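Local coordinates for protein glycoside hydrolase, GH17 family (Formosa sp. Hel1_33_131, PDB 6FCG) that probably acts as an endo-laminarinase, hydrolysing internal beta-1,3-glucosidic bonds of the algal glucan laminarin, at residues G55-R58 and F64-S67; K72-I77 and E351-P356; R87-R92 and I303-W308. All coordinates share one frame; numbering follows the deposited sequence.

Contact 1. Residues G55-R58 and F64-S67; sequences GGYR and FQPS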
loop_
_atom_site.group_PDB
_atom_site.type_symbol
_atom_site.label_atom_id
_atom_site.label_comp_id
_atom_site.label_asym_id
_atom_site.label_seq_id
_atom_site.Cartn_x
_atom_site.Cartn_y
_atom_site.Cartn_z
ATOM N N GLY A 55 -37.325 -8.168 -10.258
ATOM C CA GLY A 55 -37.752 -6.863 -9.834
ATOM C C GLY A 55 -37.799 -5.984 -11.064
ATOM O O GLY A 55 -36.954 -6.100 -11.970
ATOM N N GLY A 56 -38.726 -5.032 -11.063
ATOM C CA GLY A 56 -39.053 -4.194 -12.218
ATOM C C GLY A 56 -38.764 -2.718 -12.014
ATOM O O GLY A 56 -39.098 -1.896 -12.856
ATOM N N TYR A 57 -38.152 -2.393 -10.891
ATOM C CA TYR A 57 -37.758 -1.034 -10.565
ATOM C C TYR A 57 -36.717 -0.578 -11.559
ATOM O O TYR A 57 -35.816 -1.349 -11.914
ATOM C CB TYR A 57 -37.158 -0.977 -9.167
ATOM C CG TYR A 57 -38.117 -1.267 -8.034
ATOM C CD1 TYR A 57 -38.972 -0.284 -7.541
ATOM C CD2 TYR A 57 -38.163 -2.522 -7.437
ATOM C CE1 TYR A 57 -39.835 -0.548 -6.475
ATOM C CE2 TYR A 57 -39.028 -2.791 -6.392
ATOM C CZ TYR A 57 -39.861 -1.808 -5.919
ATOM O OH TYR A 57 -40.673 -2.058 -4.856
ATOM N N ARG A 58 -36.881 0.657 -12.024
ATOM C CA ARG A 58 -36.030 1.262 -13.086
ATOM C C ARG A 58 -35.186 2.440 -12.632
ATOM O O ARG A 58 -34.358 2.901 -13.384
ATOM C CB ARG A 58 -36.895 1.683 -14.286
ATOM C CG ARG A 58 -37.383 0.513 -15.125
ATOM C CD ARG A 58 -38.697 0.819 -15.794
ATOM N NE ARG A 58 -39.300 -0.393 -16.371
ATOM C CZ ARG A 58 -39.798 -0.539 -17.594
ATOM N NH1 ARG A 58 -40.322 -1.722 -17.874
ATOM N NH2 ARG A 58 -39.801 0.423 -18.507
ATOM N N PHE A 64 -39.859 5.191 -6.445
ATOM C CA PHE A 64 -40.331 5.231 -7.818
ATOM C C PHE A 64 -40.808 3.834 -8.244
ATOM O O PHE A 64 -40.075 3.047 -8.871
ATOM C CB PHE A 64 -39.223 5.773 -8.761
ATOM C CG PHE A 64 -38.734 7.180 -8.416
ATOM C CD1 PHE A 64 -39.516 8.301 -8.696
ATOM C CD2 PHE A 64 -37.461 7.376 -7.826
ATOM C CE1 PHE A 64 -39.058 9.577 -8.394
ATOM C CE2 PHE A 64 -37.000 8.646 -7.520
ATOM C CZ PHE A 64 -37.799 9.748 -7.812
ATOM N N GLN A 65 -42.049 3.531 -7.887
ATOM C CA GLN A 65 -42.692 2.256 -8.255
ATOM C C GLN A 65 -42.920 2.163 -9.756
ATOM O O GLN A 65 -43.399 3.115 -10.353
ATOM C CB GLN A 65 -44.053 2.101 -7.565
ATOM C CG GLN A 65 -43.958 1.816 -6.068
ATOM C CD GLN A 65 -43.376 0.437 -5.775
ATOM O OE1 GLN A 65 -43.561 -0.509 -6.543
ATOM N NE2 GLN A 65 -42.636 0.324 -4.678
ATOM N N PRO A 66 -42.559 1.037 -10.370
ATOM C CA PRO A 66 -42.912 0.925 -11.764
ATOM C C PRO A 66 -44.437 0.806 -11.930
ATOM O O PRO A 66 -45.127 0.296 -11.056
ATOM C CB PRO A 66 -42.201 -0.355 -12.192
ATOM C CG PRO A 66 -42.214 -1.199 -10.968
ATOM C CD PRO A 66 -42.066 -0.235 -9.823
ATOM N N SER A 67 -44.939 1.305 -13.044
ATOM C CA SER A 67 -46.364 1.207 -13.375
ATOM C C SER A 67 -46.716 -0.203 -13.869
ATOM O O SER A 67 -45.843 -0.962 -14.292
ATOM C CB SER A 67 -46.720 2.245 -14.458
ATOM O OG SER A 67 -46.183 1.874 -15.718
#
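Y57 and Q65 lie side by side and point the same way, so their polar ends come level. Q65 NE2 sits at the edge of the tyrosine ring, in its plane, and donates to Y57 OH over 3.1 Å; the hydroxyl is tilted somewhat from the amide plane. Amide and ring are turned steeply against each other, with 72° between their planes. The Q65 chain gets there by bending: CB leaves the backbone pointing away from 55-58, and the turn at chi2 (-68°) brings the amide back beside the ring. P66 instead aims its CB toward 55-58. Its CD lies 3.8 Å from Y57 CD1, the two side chains crossing obliquely, while P66 CB rests 3.5 Å from the carbonyl oxygen G56 O. At the near edge of the ring, F64 O comes close to CD1. Beyond the two segments, H95 stacks on the tyrosine ring and W357 meets it edge-to-face. All this happens inside one beta-alpha loop of a TIM barrel, where the chain leaving strand 50-53 folds back on itself before S67, as N-cap, starts helix 68-80.

Contact 2. Residues K72-I77 and E351-P356; sequences KEDMKI and EAFDEP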
loop_
_atom_site.group_PDB
_atom_site.type_symbol
_atom_site.label_atom_id
_atom_site.label_comp_id
_atom_site.label_asym_id
_atom_site.label_seq_id
_atom_site.Cartn_x
_atom_site.Cartn_y
_atom_site.Cartn_z
ATOM N N LYS A 72 -45.767 -4.924 -17.444
ATOM C CA LYS A 72 -46.217 -5.754 -18.555
ATOM C C LYS A 72 -45.160 -5.877 -19.637
ATOM O O LYS A 72 -44.958 -6.957 -20.178
ATOM C CB LYS A 72 -47.508 -5.216 -19.169
ATOM C CG LYS A 72 -48.732 -5.450 -18.311
ATOM C CD LYS A 72 -49.920 -4.616 -18.742
ATOM C CE LYS A 72 -50.606 -5.188 -19.969
ATOM N NZ LYS A 72 -51.920 -4.510 -20.132
ATOM N N GLU A 73 -44.473 -4.779 -19.922
ATOM C CA GLU A 73 -43.297 -4.809 -20.791
ATOM C C GLU A 73 -42.325 -5.930 -20.358
ATOM O O GLU A 73 -41.944 -6.775 -21.171
ATOM C CB GLU A 73 -42.592 -3.451 -20.805
ATOM C CG GLU A 73 -43.321 -2.338 -21.551
ATOM C CD GLU A 73 -42.657 -0.962 -21.445
ATOM O OE1 GLU A 73 -41.966 -0.668 -20.442
ATOM O OE2 GLU A 73 -42.797 -0.157 -22.395
ATOM N N ASP A 74 -41.999 -5.977 -19.062
ATOM C CA ASP A 74 -41.068 -6.985 -18.523
ATOM C C ASP A 74 -41.598 -8.389 -18.653
ATOM O O ASP A 74 -40.883 -9.312 -19.051
ATOM C CB ASP A 74 -40.741 -6.712 -17.047
ATOM C CG ASP A 74 -39.961 -5.442 -16.843
ATOM O OD1 ASP A 74 -39.576 -4.806 -17.848
ATOM O OD2 ASP A 74 -39.739 -5.022 -15.685
ATOM N N MET A 75 -42.861 -8.549 -18.304
ATOM C CA MET A 75 -43.487 -9.849 -18.384
ATOM C C MET A 75 -43.446 -10.384 -19.802
ATOM O O MET A 75 -43.174 -11.575 -19.992
ATOM C CB MET A 75 -44.935 -9.799 -17.891
ATOM C CG MET A 75 -45.158 -9.498 -16.416
ATOM S SD MET A 75 -44.290 -10.524 -15.232
ATOM C CE MET A 75 -42.816 -9.518 -14.915
ATOM N N LYS A 76 -43.717 -9.524 -20.789
ATOM C CA LYS A 76 -43.697 -9.963 -22.184
ATOM C C LYS A 76 -42.296 -10.428 -22.576
ATOM O O LYS A 76 -42.159 -11.496 -23.180
ATOM C CB LYS A 76 -44.204 -8.890 -23.148
ATOM C CG LYS A 76 -45.680 -8.521 -22.988
ATOM C CD LYS A 76 -46.282 -7.886 -24.242
ATOM C CE LYS A 76 -47.475 -6.977 -23.966
ATOM N NZ LYS A 76 -47.270 -5.556 -24.318
ATOM N N ILE A 77 -41.275 -9.650 -22.195
ATOM C CA ILE A 77 -39.874 -10.002 -22.419
ATOM C C ILE A 77 -39.490 -11.348 -21.780
ATOM O O ILE A 77 -38.835 -12.199 -22.419
ATOM C CB ILE A 77 -38.930 -8.896 -21.900
ATOM C CG1 ILE A 77 -39.054 -7.647 -22.746
ATOM C CG2 ILE A 77 -37.465 -9.359 -21.892
ATOM C CD1 ILE A 77 -38.627 -6.389 -22.041
ATOM N N GLU A 351 -30.363 -11.993 -11.789
ATOM C CA GLU A 351 -31.789 -11.610 -11.804
ATOM C C GLU A 351 -32.198 -11.261 -13.252
ATOM O O GLU A 351 -31.354 -11.261 -14.157
ATOM C CB GLU A 351 -32.123 -10.494 -10.782
ATOM C CG GLU A 351 -31.745 -9.079 -11.164
ATOM C CD GLU A 351 -32.155 -7.977 -10.218
ATOM O OE1 GLU A 351 -33.353 -7.705 -9.995
ATOM O OE2 GLU A 351 -31.200 -7.335 -9.755
ATOM N N ALA A 352 -33.466 -10.959 -13.479
ATOM C CA ALA A 352 -33.916 -10.627 -14.833
ATOM C C ALA A 352 -33.284 -9.345 -15.364
ATOM O O ALA A 352 -32.608 -9.373 -16.402
ATOM C CB ALA A 352 -35.426 -10.533 -14.904
ATOM N N PHE A 353 -33.483 -8.252 -14.637
ATOM C CA PHE A 353 -33.014 -6.907 -15.037
ATOM C C PHE A 353 -32.129 -6.274 -13.960
ATOM O O PHE A 353 -32.380 -6.393 -12.785
ATOM C CB PHE A 353 -34.208 -5.970 -15.289
ATOM C CG PHE A 353 -35.147 -6.432 -16.381
ATOM C CD1 PHE A 353 -34.946 -6.050 -17.696
ATOM C CD2 PHE A 353 -36.216 -7.268 -16.093
ATOM C CE1 PHE A 353 -35.774 -6.487 -18.697
ATOM C CE2 PHE A 353 -37.066 -7.712 -17.106
ATOM C CZ PHE A 353 -36.844 -7.326 -18.403
ATOM N N ASP A 354 -31.094 -5.567 -14.380
ATOM C CA ASP A 354 -30.317 -4.714 -13.476
ATOM C C ASP A 354 -31.274 -3.804 -12.722
ATOM O O ASP A 354 -32.208 -3.240 -13.292
ATOM C CB ASP A 354 -29.323 -3.817 -14.241
ATOM C CG ASP A 354 -28.141 -4.571 -14.787
ATOM O OD1 ASP A 354 -27.924 -5.733 -14.417
ATOM O OD2 ASP A 354 -27.433 -3.995 -15.635
ATOM N N GLU A 355 -31.008 -3.671 -11.435
ATOM C CA GLU A 355 -31.813 -2.863 -10.544
ATOM C C GLU A 355 -30.893 -1.879 -9.832
ATOM O O GLU A 355 -30.230 -2.232 -8.863
ATOM C CB GLU A 355 -32.541 -3.770 -9.556
ATOM C CG GLU A 355 -33.688 -4.561 -10.208
ATOM C CD GLU A 355 -34.752 -4.989 -9.216
ATOM O OE1 GLU A 355 -34.647 -6.102 -8.614
ATOM O OE2 GLU A 355 -35.666 -4.194 -8.971
ATOM N N PRO A 356 -30.856 -0.634 -10.326
ATOM C CA PRO A 356 -29.901 0.330 -9.788
ATOM C C PRO A 356 -30.221 0.969 -8.421
ATOM O O PRO A 356 -29.444 1.788 -7.953
ATOM C CB PRO A 356 -29.822 1.389 -10.879
ATOM C CG PRO A 356 -31.124 1.333 -11.570
ATOM C CD PRO A 356 -31.807 0.017 -11.253
#
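F353 reaches D74 and I77 of helix 68-80 from a non-helical segment that opens with a cis peptide bond before E351. The backbone of A352 is hydrogen-bonded to S53, at the end of strand 50-53, and to L372 and F373. Next, F353 turns its side chain toward the helix; with CG anti to the carbonyl carbon (chi1 -60°) the ring is carried out so that CE2 and CZ meet the helix. The D74 carboxylate is stacked over one face, its plane 24° from that of the ring, with CG 3.7 Å from F353 CE2 and OD1 3.8 Å from F353 CZ. One turn further along the helix, I77 CG2 packs 4.1 Å from F353 CZ. The carboxylate is buried but well supplied with partners: OD2 bonds to Y54 OH, and OD1 makes salt bridges to R58 and R397, the latter also in a cation-pi contact with F353. Were D74 replaced by an alanine, R58 and R397 would probably lose the negative charge they share, and the hydroxyl of Y54 its mate. Past the phenylalanine the chain leaves the helix, and D354 turns to K380. The segment thus passes beside the end of strand 50-53, inside helix 68-80, which packs through M75 on helix 95-109.

Contact 3. Residues R87-R92 and I303-W308; sequences RTYNVR and IGETGW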
loop_
_atom_site.group_PDB
_atom_site.type_symbol
_atom_site.label_atom_id
_atom_site.label_comp_id
_atom_site.label_asym_id
_atom_site.label_seq_id
_atom_site.Cartn_x
_atom_site.Cartn_y
_atom_site.Cartn_z
ATOM N N ARG A 87 -40.019 -14.868 -8.942
ATOM C CA ARG A 87 -39.858 -14.719 -7.517
ATOM C C ARG A 87 -39.805 -13.265 -7.112
ATOM O O ARG A 87 -39.207 -12.434 -7.788
ATOM C CB ARG A 87 -38.515 -15.293 -7.152
ATOM C CG ARG A 87 -38.414 -15.630 -5.718
ATOM C CD ARG A 87 -37.001 -15.948 -5.305
ATOM N NE ARG A 87 -36.977 -15.694 -3.880
ATOM C CZ ARG A 87 -35.901 -15.458 -3.156
ATOM N NH1 ARG A 87 -34.676 -15.510 -3.690
ATOM N NH2 ARG A 87 -36.079 -15.180 -1.864
ATOM N N THR A 88 -40.337 -13.002 -5.944
ATOM C CA THR A 88 -40.558 -11.664 -5.421
ATOM C C THR A 88 -40.153 -11.623 -3.942
ATOM O O THR A 88 -40.022 -12.691 -3.300
ATOM C CB THR A 88 -42.045 -11.330 -5.681
ATOM O OG1 THR A 88 -42.123 -10.306 -6.690
ATOM C CG2 THR A 88 -42.805 -10.931 -4.412
ATOM N N TYR A 89 -39.928 -10.432 -3.392
ATOM C CA TYR A 89 -39.226 -10.341 -2.072
ATOM C C TYR A 89 -40.034 -9.804 -0.883
ATOM O O TYR A 89 -39.853 -10.262 0.253
ATOM C CB TYR A 89 -37.911 -9.566 -2.228
ATOM C CG TYR A 89 -36.903 -10.368 -2.999
ATOM C CD1 TYR A 89 -36.889 -10.338 -4.388
ATOM C CD2 TYR A 89 -35.984 -11.192 -2.345
ATOM C CE1 TYR A 89 -35.999 -11.124 -5.111
ATOM C CE2 TYR A 89 -35.072 -11.955 -3.054
ATOM C CZ TYR A 89 -35.080 -11.928 -4.438
ATOM O OH TYR A 89 -34.179 -12.667 -5.160
ATOM N N ASN A 90 -40.904 -8.836 -1.145
ATOM C CA ASN A 90 -41.819 -8.385 -0.134
ATOM C C ASN A 90 -43.182 -8.063 -0.714
ATOM O O ASN A 90 -43.349 -7.956 -1.924
ATOM C CB ASN A 90 -41.274 -7.175 0.596
ATOM C CG ASN A 90 -41.153 -5.970 -0.290
ATOM O OD1 ASN A 90 -40.142 -5.814 -0.958
ATOM N ND2 ASN A 90 -42.140 -5.116 -0.309
ATOM N N VAL A 91 -44.135 -7.983 0.197
ATOM C CA VAL A 91 -45.509 -7.565 -0.067
ATOM C C VAL A 91 -45.918 -6.322 0.738
ATOM O O VAL A 91 -47.090 -6.038 0.949
ATOM C CB VAL A 91 -46.528 -8.704 0.073
ATOM C CG1 VAL A 91 -46.238 -9.827 -0.890
ATOM C CG2 VAL A 91 -46.646 -9.324 1.486
ATOM N N ARG A 92 -44.918 -5.556 1.167
ATOM C CA ARG A 92 -45.109 -4.293 1.868
ATOM C C ARG A 92 -45.321 -3.154 0.866
ATOM O O ARG A 92 -46.215 -2.326 1.007
ATOM C CB ARG A 92 -43.859 -4.030 2.715
ATOM C CG ARG A 92 -44.005 -3.089 3.878
ATOM C CD ARG A 92 -42.637 -2.770 4.467
ATOM N NE ARG A 92 -42.309 -1.411 4.084
ATOM C CZ ARG A 92 -41.271 -1.008 3.380
ATOM N NH1 ARG A 92 -40.352 -1.833 2.947
ATOM N NH2 ARG A 92 -41.167 0.275 3.107
ATOM N N ILE A 303 -33.189 -24.219 -5.999
ATOM C CA ILE A 303 -32.320 -23.058 -5.868
ATOM C C ILE A 303 -33.159 -21.795 -5.953
ATOM O O ILE A 303 -33.641 -21.412 -7.009
ATOM C CB ILE A 303 -31.179 -23.055 -6.903
ATOM C CG1 ILE A 303 -30.384 -24.379 -6.828
ATOM C CG2 ILE A 303 -30.244 -21.867 -6.678
ATOM C CD1 ILE A 303 -29.833 -24.739 -5.451
ATOM N N GLY A 304 -33.296 -21.141 -4.814
ATOM C CA GLY A 304 -34.024 -19.891 -4.722
ATOM C C GLY A 304 -33.256 -18.653 -5.153
ATOM O O GLY A 304 -33.875 -17.616 -5.423
ATOM N N GLU A 305 -31.928 -18.717 -5.138
ATOM C CA GLU A 305 -31.142 -17.570 -5.525
ATOM C C GLU A 305 -29.700 -17.964 -5.813
ATOM O O GLU A 305 -29.039 -18.573 -4.996
ATOM C CB GLU A 305 -31.228 -16.442 -4.472
ATOM C CG GLU A 305 -31.173 -15.024 -5.062
ATOM C CD GLU A 305 -31.159 -13.925 -4.000
ATOM O OE1 GLU A 305 -30.095 -13.254 -3.839
ATOM O OE2 GLU A 305 -32.188 -13.724 -3.298
ATOM N N THR A 306 -29.235 -17.603 -6.998
ATOM C CA THR A 306 -27.809 -17.540 -7.298
ATOM C C THR A 306 -27.624 -16.618 -8.504
ATOM O O THR A 306 -28.550 -16.436 -9.286
ATOM C CB THR A 306 -27.195 -18.920 -7.565
ATOM O OG1 THR A 306 -25.770 -18.795 -7.620
ATOM C CG2 THR A 306 -27.693 -19.513 -8.889
ATOM N N GLY A 307 -26.437 -16.058 -8.654
ATOM C CA GLY A 307 -26.175 -15.097 -9.707
ATOM C C GLY A 307 -24.725 -14.661 -9.781
ATOM O O GLY A 307 -23.946 -14.911 -8.881
ATOM N N TRP A 308 -24.373 -14.011 -10.882
ATOM C CA TRP A 308 -23.005 -13.582 -11.149
ATOM C C TRP A 308 -23.030 -12.236 -11.892
ATOM O O TRP A 308 -23.408 -12.177 -13.045
ATOM C CB TRP A 308 -22.324 -14.658 -11.994
ATOM C CG TRP A 308 -20.871 -14.579 -12.054
ATOM C CD1 TRP A 308 -20.123 -13.663 -12.754
ATOM C CD2 TRP A 308 -19.946 -15.448 -11.422
ATOM N NE1 TRP A 308 -18.790 -13.915 -12.587
ATOM C CE2 TRP A 308 -18.650 -14.997 -11.760
ATOM C CE3 TRP A 308 -20.077 -16.554 -10.594
ATOM C CZ2 TRP A 308 -17.500 -15.623 -11.311
ATOM C CZ3 TRP A 308 -18.938 -17.177 -10.137
ATOM C CH2 TRP A 308 -17.660 -16.711 -10.500
#
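With CG set opposite the backbone nitrogen (chi1 -160°), R87 runs extended out to NE, which carries its guanidinium across to G304 and E305. Y89 sets CG anti to the carbonyl carbon (chi1 -71°), which brings its hydroxyl to the same glutamate. The setting is the C-terminal rim of a TIM barrel: R87 ends strand 83-87, and E305 lies on strand 301-305, seventh in order across the sheet. A glutamate here is consistent with the nucleophile position of family 17 enzymes. E305 OE2 is gripped twice. R87 NH1 forms a salt bridge to it at 3.1 Å, though the hydrogen bond within that pair is weak, and Y89 OH donates to it over 2.9 Å. R87 NH1 also lies 2.8 Å from G304 O, again as a weak hydrogen bond, so one nitrogen serves both carbonyl and carboxylate. Partners beyond the two segments extend the network: R87 NH2 donates to N168 OD1, and E305 OE1 bonds to Y243 OH. N429 of the second subunit packs on Y89. Tyrosine and arginine touch as well, Y89 CE2 lying over one guanidinium face, offset toward its rim. The ring and carboxylate planes stand 74° apart, and the Y89 hydroxyl meets E305 OE2 from above the carboxylate plane while that oxygen stays in the plane of the ring.

Following the chain from the N terminus, contact 1 comes first and closes a short loop, five residues long, between strand 50-53 and helix 68-80. Contact 2 opens next on that helix and closes only after 273 intervening residues. Contact 3 is nested inside that span, joining the end of strand 83-87 to strand 301-305 across the barrel. Contacts 1 and 2 touch directly, because R58 also bridges to E73 and Y57 packs on E355. Contact 3 touches neither; its nearest atoms are about 5 Å from each. Contacts 2 and 3 tie the early part of the chain to the late segments 351-356 and 303-308, while contact 1 stays within one loop.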